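Long-range contacts in cerato-platanin 1 (Moniliophthora perniciosa, PDB 3SUJ), which is a secreted fungal cerato-platanin with a double-psi beta-barrel fold that binds zinc ions and whose precise function is not established: residues G47-I52 / E88-S93; S62-T67 / V113-V118. One frame throughout, in Å; residues are numbered along the deposited sequence.

Contact 1: residues G47-I52 / E88-S93. With ZN (zinc ion), chain E; ZN (zinc ion), chain F.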
ATOM      1  N   GLY A  47       1.171   1.779  -1.441  1.00  7.31           N
ATOM      2  CA  GLY A  47      -0.125   2.096  -2.011  1.00  7.56           C
ATOM      3  C   GLY A  47      -0.899   3.067  -1.204  1.00  6.50           C
ATOM      4  O   GLY A  47      -0.339   3.865  -0.435  1.00  8.26           O
ATOM      5  N   GLY A  48      -2.195   3.058  -1.485  1.00  7.61           N
ATOM      6  CA  GLY A  48      -3.132   3.986  -0.857  1.00  8.28           C
ATOM      7  C   GLY A  48      -3.988   3.344   0.220  1.00  7.06           C
ATOM      8  O   GLY A  48      -4.194   2.142   0.252  1.00  7.24           O
ATOM      9  N   SER A  49      -4.505   4.203   1.078  1.00  7.91           N
ATOM     10  CA  SER A  49      -5.406   3.770   2.145  1.00  8.15           C
ATOM     11  C   SER A  49      -6.405   4.862   2.437  1.00  7.56           C
ATOM     12  O   SER A  49      -6.056   6.057   2.452  1.00  7.38           O
ATOM     13  CB  SER A  49      -4.617   3.514   3.402  1.00  8.92           C
ATOM     14  OG  SER A  49      -5.489   3.214   4.519  1.00  9.59           O
ATOM     15  N   SER A  50      -7.622   4.472   2.809  1.00  8.30           N
ATOM     16  CA  SER A  50      -8.596   5.453   3.281  1.00  8.68           C
ATOM     17  C   SER A  50      -8.232   5.994   4.621  1.00  8.33           C
ATOM     18  O   SER A  50      -8.829   7.024   5.018  1.00  9.41           O
ATOM     19  CB  SER A  50      -9.992   4.875   3.202  1.00 10.87           C
ATOM     20  OG  SER A  50     -10.112   3.715   4.010  1.00 12.70           O
ATOM     21  N   ASP A  51      -7.264   5.452   5.327  1.00  7.34           N
ATOM     22  CA  ASP A  51      -6.771   6.023   6.588  1.00  8.99           C
ATOM     23  C   ASP A  51      -5.949   7.253   6.325  1.00  8.57           C
ATOM     24  O   ASP A  51      -5.636   7.966   7.249  1.00  9.66           O
ATOM     25  CB  ASP A  51      -5.918   5.018   7.358  1.00 10.55           C
ATOM     26  CG  ASP A  51      -6.744   4.005   8.102  1.00 15.95           C
ATOM     27  OD1 ASP A  51      -7.969   4.056   8.111  1.00 16.68           O
ATOM     28  OD2 ASP A  51      -6.086   3.087   8.613  1.00 16.23           O
ATOM     29  N   ILE A  52      -5.551   7.508   5.070  1.00  8.36           N
ATOM     30  CA  ILE A  52      -4.879   8.768   4.716  1.00  8.85           C
ATOM     31  C   ILE A  52      -5.987   9.745   4.372  1.00  9.49           C
ATOM     32  O   ILE A  52      -6.540   9.686   3.267  1.00  8.78           O
ATOM     33  CB  ILE A  52      -3.948   8.580   3.560  1.00  9.63           C
ATOM     34  CG1 ILE A  52      -2.947   7.452   3.809  1.00 14.17           C
ATOM     35  CG2 ILE A  52      -3.245   9.923   3.133  1.00  9.60           C
ATOM     36  CD1 ILE A  52      -2.139   7.808   4.867  1.00 12.88           C
ATOM     37  N   GLU A  88     -11.782   4.096  -0.241  1.00 13.15           N
ATOM     38  CA  GLU A  88     -12.252   3.094   0.687  1.00 13.01           C
ATOM     39  C   GLU A  88     -11.395   1.860   0.765  1.00 12.39           C
ATOM     40  O   GLU A  88     -11.364   1.029  -0.174  1.00 19.13           O
ATOM     41  CB  GLU A  88     -13.697   2.595   0.290  1.00 15.70           C
ATOM     42  CG  GLU A  88     -14.448   1.824   1.422  1.00 19.73           C
ATOM     43  CD  GLU A  88     -15.993   1.781   1.269  1.00 25.78           C
ATOM     44  OE1 GLU A  88     -16.636   2.835   1.384  1.00 28.40           O
ATOM     45  OE2 GLU A  88     -16.566   0.667   1.114  1.00 24.32           O
ATOM     46  N   GLY A  89     -10.858   1.515   1.867  1.00 10.67           N
ATOM     47  CA  GLY A  89      -9.985   0.389   1.930  1.00 11.66           C
ATOM     48  C   GLY A  89      -8.619   0.747   1.386  1.00  9.14           C
ATOM     49  O   GLY A  89      -8.119   1.885   1.581  1.00 10.84           O
ATOM     50  N   PHE A  90      -7.961  -0.213   0.775  1.00  7.96           N
ATOM     51  CA  PHE A  90      -6.569  -0.078   0.387  1.00  7.75           C
ATOM     52  C   PHE A  90      -6.437  -0.326  -1.111  1.00  7.31           C
ATOM     53  O   PHE A  90      -7.203  -1.123  -1.699  1.00  7.49           O
ATOM     54  CB  PHE A  90      -5.741  -1.163   1.100  1.00  7.76           C
ATOM     55  CG  PHE A  90      -5.572  -0.879   2.581  1.00  9.12           C
ATOM     56  CD1 PHE A  90      -6.603  -1.137   3.481  1.00 11.75           C
ATOM     57  CD2 PHE A  90      -4.449  -0.233   3.026  1.00  9.12           C
ATOM     58  CE1 PHE A  90      -6.506  -0.720   4.854  1.00 13.76           C
ATOM     59  CE2 PHE A  90      -4.362   0.088   4.375  1.00 11.37           C
ATOM     60  CZ  PHE A  90      -5.373  -0.131   5.218  1.00 11.54           C
ATOM     61  N   THR A  91      -5.412   0.294  -1.698  1.00  7.50           N
ATOM     62  CA  THR A  91      -5.090   0.080  -3.130  1.00  7.89           C
ATOM     63  C   THR A  91      -3.589  -0.104  -3.181  1.00  7.87           C
ATOM     64  O   THR A  91      -2.854   0.905  -3.007  1.00 10.15           O
ATOM     65  CB  THR A  91      -5.522   1.243  -3.979  1.00  7.97           C
ATOM     66  OG1 THR A  91      -6.906   1.462  -3.850  1.00 10.11           O
ATOM     67  CG2 THR A  91      -5.200   0.930  -5.438  1.00 10.23           C
ATOM     68  N   ALA A  92      -3.086  -1.289  -3.515  1.00  7.94           N
ATOM     69  CA  ALA A  92      -1.640  -1.553  -3.560  1.00  8.55           C
ATOM     70  C   ALA A  92      -1.152  -1.615  -4.973  1.00  8.26           C
ATOM     71  O   ALA A  92      -1.920  -1.528  -5.932  1.00  7.91           O
ATOM     72  CB  ALA A  92      -1.334  -2.835  -2.826  1.00  9.95           C
ATOM     73  N   SER A  93       0.160  -1.725  -5.141  1.00  8.61           N
ATOM     74  CA  SER A  93       0.731  -2.072  -6.423  1.00  7.82           C
ATOM     75  C   SER A  93       0.137  -3.346  -6.932  1.00  8.75           C
ATOM     76  O   SER A  93      -0.257  -4.240  -6.148  1.00  8.76           O
ATOM     77  CB  SER A  93       2.276  -2.128  -6.425  1.00 10.10           C
ATOM     78  OG  SER A  93       2.910  -3.362  -5.724  1.00  9.54           O
TER
HETATM   79 ZN    ZN E 204      -7.386   1.698   9.351  0.65 12.84          ZN
HETATM   80 ZN    ZN F 205     -18.361   0.781   1.360  0.50 20.59          ZN
HETATM   81  O   HOH W   1      -8.922   2.678  10.538  0.50  9.89           O
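The F90 ring lies against the side chain of S49, its CE2 3.3 Å from S49 OG. S49 OG sits anti to its backbone N (chi1 174°), where it accepts from D51 N in an ST turn, at the start of the type I turn S49 to I52. Between the antiparallel strands 47-49 and 90-92, G48 and T91 form a hydrogen-bonded pair: G48 N gives a bond of 2.7 Å to T91 O, and T91 N returns one to G48 O from above the carbonyl plane. G47 CA comes 3.1 Å from T91 O, a CA-H...O contact. Past the strands, S50 grips G89 twice: its N meets G89 O in the carbonyl plane, while its OG accepts from G89 N at 3.2 Å. At this end both segments carry a zinc ligand: D51 OD2, 2.0 Å from one zinc ion, and E88 OE2, bound to another. The other edge of strand 47-49 bonds to strand 76-83 and just beyond (G47 to V81 and I83, S49 to D84 and S86), closing the barrel; strand 90-92 lies next to strand 3-7, F90 bonding to K4 through the backbone, its ring meeting V3 and L5, and S93 caps helix 94-101.

Contact 2: residues S62-T67 / V113-V118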
ATOM      1  N   SER A  62       2.712   4.902   7.322  1.00  9.61           N
ATOM      2  CA  SER A  62       2.447   3.762   8.212  1.00 10.86           C
ATOM      3  C   SER A  62       2.493   2.462   7.428  1.00  8.85           C
ATOM      4  O   SER A  62       2.310   2.427   6.196  1.00  9.53           O
ATOM      5  CB  SER A  62       1.017   3.881   8.806  1.00 13.54           C
ATOM      6  OG  SER A  62       0.882   4.785   9.842  1.00 18.56           O
ATOM      7  N   CYS A  63       2.741   1.392   8.148  1.00  9.02           N
ATOM      8  CA  CYS A  63       2.870   0.056   7.611  1.00  8.27           C
ATOM      9  C   CYS A  63       1.676  -0.765   7.972  1.00  8.98           C
ATOM     10  O   CYS A  63       1.334  -0.933   9.187  1.00 10.10           O
ATOM     11  CB  CYS A  63       4.128  -0.558   8.207  1.00 10.28           C
ATOM     12  SG  CYS A  63       4.511  -2.234   7.553  1.00 10.40           S
ATOM     13  N   TYR A  64       1.001  -1.346   6.993  1.00  7.78           N
ATOM     14  CA  TYR A  64      -0.207  -2.144   7.212  1.00  7.84           C
ATOM     15  C   TYR A  64       0.047  -3.562   6.812  1.00  7.89           C
ATOM     16  O   TYR A  64       0.466  -3.823   5.635  1.00  8.80           O
ATOM     17  CB  TYR A  64      -1.398  -1.562   6.404  1.00  8.17           C
ATOM     18  CG  TYR A  64      -1.820  -0.238   6.908  1.00  7.49           C
ATOM     19  CD1 TYR A  64      -2.825  -0.152   7.877  1.00  8.83           C
ATOM     20  CD2 TYR A  64      -1.301   0.945   6.431  1.00  9.93           C
ATOM     21  CE1 TYR A  64      -3.280   1.063   8.377  1.00  9.22           C
ATOM     22  CE2 TYR A  64      -1.767   2.182   6.937  1.00  9.73           C
ATOM     23  CZ  TYR A  64      -2.771   2.216   7.844  1.00 10.06           C
ATOM     24  OH  TYR A  64      -3.190   3.468   8.302  1.00 12.33           O
ATOM     25  N   GLN A  65      -0.253  -4.499   7.683  1.00  7.92           N
ATOM     26  CA  GLN A  65      -0.278  -5.894   7.341  1.00  7.02           C
ATOM     27  C   GLN A  65      -1.628  -6.262   6.806  1.00  6.90           C
ATOM     28  O   GLN A  65      -2.670  -6.055   7.460  1.00  7.89           O
ATOM     29  CB  GLN A  65      -0.023  -6.682   8.595  1.00  8.05           C
ATOM     30  CG  GLN A  65      -0.017  -8.228   8.343  1.00  9.31           C
ATOM     31  CD  GLN A  65       0.068  -8.985   9.658  1.00 10.74           C
ATOM     32  OE1 GLN A  65      -0.697  -8.639  10.598  1.00 17.12           O
ATOM     33  NE2 GLN A  65       0.965  -9.917   9.812  1.00 11.32           N
ATOM     34  N   LEU A  66      -1.639  -6.751   5.571  1.00  7.54           N
ATOM     35  CA  LEU A  66      -2.866  -7.140   4.889  1.00  7.05           C
ATOM     36  C   LEU A  66      -2.822  -8.626   4.648  1.00  6.97           C
ATOM     37  O   LEU A  66      -1.902  -9.107   4.040  1.00  8.64           O
ATOM     38  CB  LEU A  66      -3.009  -6.405   3.557  1.00  7.04           C
ATOM     39  CG  LEU A  66      -2.882  -4.888   3.621  1.00  9.51           C
ATOM     40  CD1 LEU A  66      -2.968  -4.245   2.198  1.00 14.49           C
ATOM     41  CD2 LEU A  66      -3.949  -4.266   4.454  1.00 15.69           C
ATOM     42  N   THR A  67      -3.834  -9.315   5.159  1.00  7.06           N
ATOM     43  CA  THR A  67      -3.857 -10.776   5.108  1.00  8.52           C
ATOM     44  C   THR A  67      -5.040 -11.242   4.324  1.00  7.86           C
ATOM     45  O   THR A  67      -6.180 -10.856   4.542  1.00  9.15           O
ATOM     46  CB  THR A  67      -3.904 -11.400   6.551  1.00  8.80           C
ATOM     47  OG1 THR A  67      -2.713 -10.913   7.255  1.00  8.87           O
ATOM     48  CG2 THR A  67      -3.836 -12.924   6.447  1.00 10.16           C
ATOM     49  N   VAL A 113      -9.561  -8.376   2.715  1.00  9.92           N
ATOM     50  CA  VAL A 113      -8.400  -8.727   3.554  1.00 10.68           C
ATOM     51  C   VAL A 113      -8.645  -8.349   4.998  1.00 10.62           C
ATOM     52  O   VAL A 113      -9.417  -7.449   5.298  1.00 11.25           O
ATOM     53  CB  VAL A 113      -7.118  -8.010   3.047  1.00 10.85           C
ATOM     54  CG1 VAL A 113      -6.711  -8.494   1.648  1.00 13.04           C
ATOM     55  CG2 VAL A 113      -7.280  -6.518   3.082  1.00 11.63           C
ATOM     56  N   ASP A 114      -7.904  -9.018   5.872  1.00  9.71           N
ATOM     57  CA  ASP A 114      -7.791  -8.465   7.272  1.00 10.65           C
ATOM     58  C   ASP A 114      -6.668  -7.492   7.338  1.00  9.44           C
ATOM     59  O   ASP A 114      -5.655  -7.705   6.710  1.00 11.87           O
ATOM     60  CB  ASP A 114      -7.511  -9.647   8.248  1.00 14.25           C
ATOM     61  CG  ASP A 114      -8.752 -10.298   8.617  1.00 23.13           C
ATOM     62  OD1 ASP A 114      -9.473  -9.703   9.445  1.00 31.29           O
ATOM     63  OD2 ASP A 114      -9.056 -11.337   8.042  1.00 31.43           O
ATOM     64  N   VAL A 115      -6.777  -6.412   8.079  1.00  9.86           N
ATOM     65  CA  VAL A 115      -5.780  -5.370   8.165  1.00  9.91           C
ATOM     66  C   VAL A 115      -5.403  -5.143   9.616  1.00  9.46           C
ATOM     67  O   VAL A 115      -6.342  -5.015  10.480  1.00 11.84           O
ATOM     68  CB  VAL A 115      -6.294  -4.097   7.512  1.00 12.39           C
ATOM     69  CG1 VAL A 115      -7.626  -3.648   8.034  1.00 14.72           C
ATOM     70  CG2 VAL A 115      -5.269  -2.954   7.648  1.00 13.95           C
ATOM     71  N   ARG A 116      -4.120  -4.946   9.866  1.00 10.21           N
ATOM     72  CA  ARG A 116      -3.664  -4.472  11.148  1.00 11.64           C
ATOM     73  C   ARG A 116      -2.565  -3.486  10.863  1.00 11.71           C
ATOM     74  O   ARG A 116      -1.677  -3.798  10.030  1.00 12.39           O
ATOM     75  CB  ARG A 116      -3.076  -5.713  11.818  1.00 15.05           C
ATOM     76  CG  ARG A 116      -2.761  -5.806  13.255  1.00 23.18           C
ATOM     77  CD  ARG A 116      -3.202  -7.284  13.345  0.50 18.49           C
ATOM     78  NE  ARG A 116      -4.146  -7.545  14.373  0.50 13.86           N
ATOM     79  CZ  ARG A 116      -3.796  -8.268  15.411  0.50 12.76           C
ATOM     80  NH1 ARG A 116      -2.556  -8.755  15.479  0.50 11.56           N
ATOM     81  NH2 ARG A 116      -4.626  -8.366  16.369  0.50 10.08           N
ATOM     82  N   LYS A 117      -2.511  -2.353  11.513  1.00 10.88           N
ATOM     83  CA  LYS A 117      -1.304  -1.508  11.479  1.00 11.73           C
ATOM     84  C   LYS A 117      -0.222  -2.154  12.313  1.00 11.13           C
ATOM     85  O   LYS A 117      -0.534  -2.645  13.425  1.00 13.09           O
ATOM     86  CB  LYS A 117      -1.601  -0.134  12.011  1.00 13.05           C
ATOM     87  CG  LYS A 117      -0.316   0.739  11.670  1.00 14.42           C
ATOM     88  CD  LYS A 117      -0.383   2.163  12.072  1.00 16.66           C
ATOM     89  CE  LYS A 117      -1.466   3.027  11.257  1.00 15.89           C
ATOM     90  NZ  LYS A 117      -1.354   4.347  11.723  1.00 19.60           N
ATOM     91  N   VAL A 118       0.979  -2.323  11.778  1.00  9.74           N
ATOM     92  CA  VAL A 118       2.097  -2.994  12.457  1.00 10.63           C
ATOM     93  C   VAL A 118       3.310  -2.068  12.450  1.00 10.37           C
ATOM     94  O   VAL A 118       3.342  -1.017  11.841  1.00 10.85           O
ATOM     95  CB  VAL A 118       2.428  -4.355  11.778  1.00 10.17           C
ATOM     96  CG1 VAL A 118       1.248  -5.314  11.846  1.00 11.06           C
ATOM     97  CG2 VAL A 118       2.849  -4.164  10.270  1.00 10.38           C
TER
HETATM   98  O   HOH W   2       3.262   1.647  10.914  1.00 14.17           O
HETATM   99  O   HOH W   3      -7.700 -12.910   5.922  1.00 22.53           O
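V115 CG2 is the bump that fills the hollow between Y64 CD1 and L66 CD2, 3.7 Å from each, on the face that also carries K117. With chi1 of 53° placing CG1 between the backbone N and the carbonyl carbon, CG2 stands anti to N, and the three side chains point the same way from the antiparallel strands. Next along this face, the K117 chain runs past the Y64 ring: the bend at chi3 (-67°) lays CE 3.4 Å from Y64 OH, and NZ beyond it reaches S62 OG at 3.0 Å; N59 OD1 takes a second bond from that ammonium. On the other face, the two methyls of V118 straddle neighbouring bumps: CG2 packs on C63 SG, and CG1 rests 3.7 Å from Q65 CB. Q65 and R116 lie side by side there, Q65 OE1 touching R116 CB and CD, while Q65 NE2 turns to Y79 OH. Beneath these side chains the backbones are paired at Q65-R116 and T67-D114, each by two hydrogen bonds; Q65 N to R116 O is 2.8 Å and nearly along the C=O axis. One water joins C63 N to V118 O, and another links T67 O with D114 OD2. The C63-C123 disulfide ties this ladder, a pair of neighbouring strands in the double-psi beta barrel, to the C-terminal end of the chain. Strand 63-68 is flanked on its far edge by strand 76-83, and strand 111-118 by strand 3-7, whose V3 touches V113 and V115 while its L5 reaches V113 and L66.

The centres of the two contacts are 11 Å apart on one mixed sheet, in which strand 3-7 separates strand 90-92 of contact 1 from strand 111-118 of contact 2. Along the chain the segments alternate: 47-52, 62-67, 88-93, 113-118, so the two pairings interlock, consistent with the crossed connections of a double-psi barrel. Their side chains also meet directly. F90 packs edge-to-face with Y64, and its CZ lies 3.7 Å from V115 CG2, joining the two ladders through a shared apolar core. D51 OD2, a zinc ligand, is 2.9 Å from Y64 OH, probably hydrogen-bonded, which brings contact 2 to the edge of this metal site.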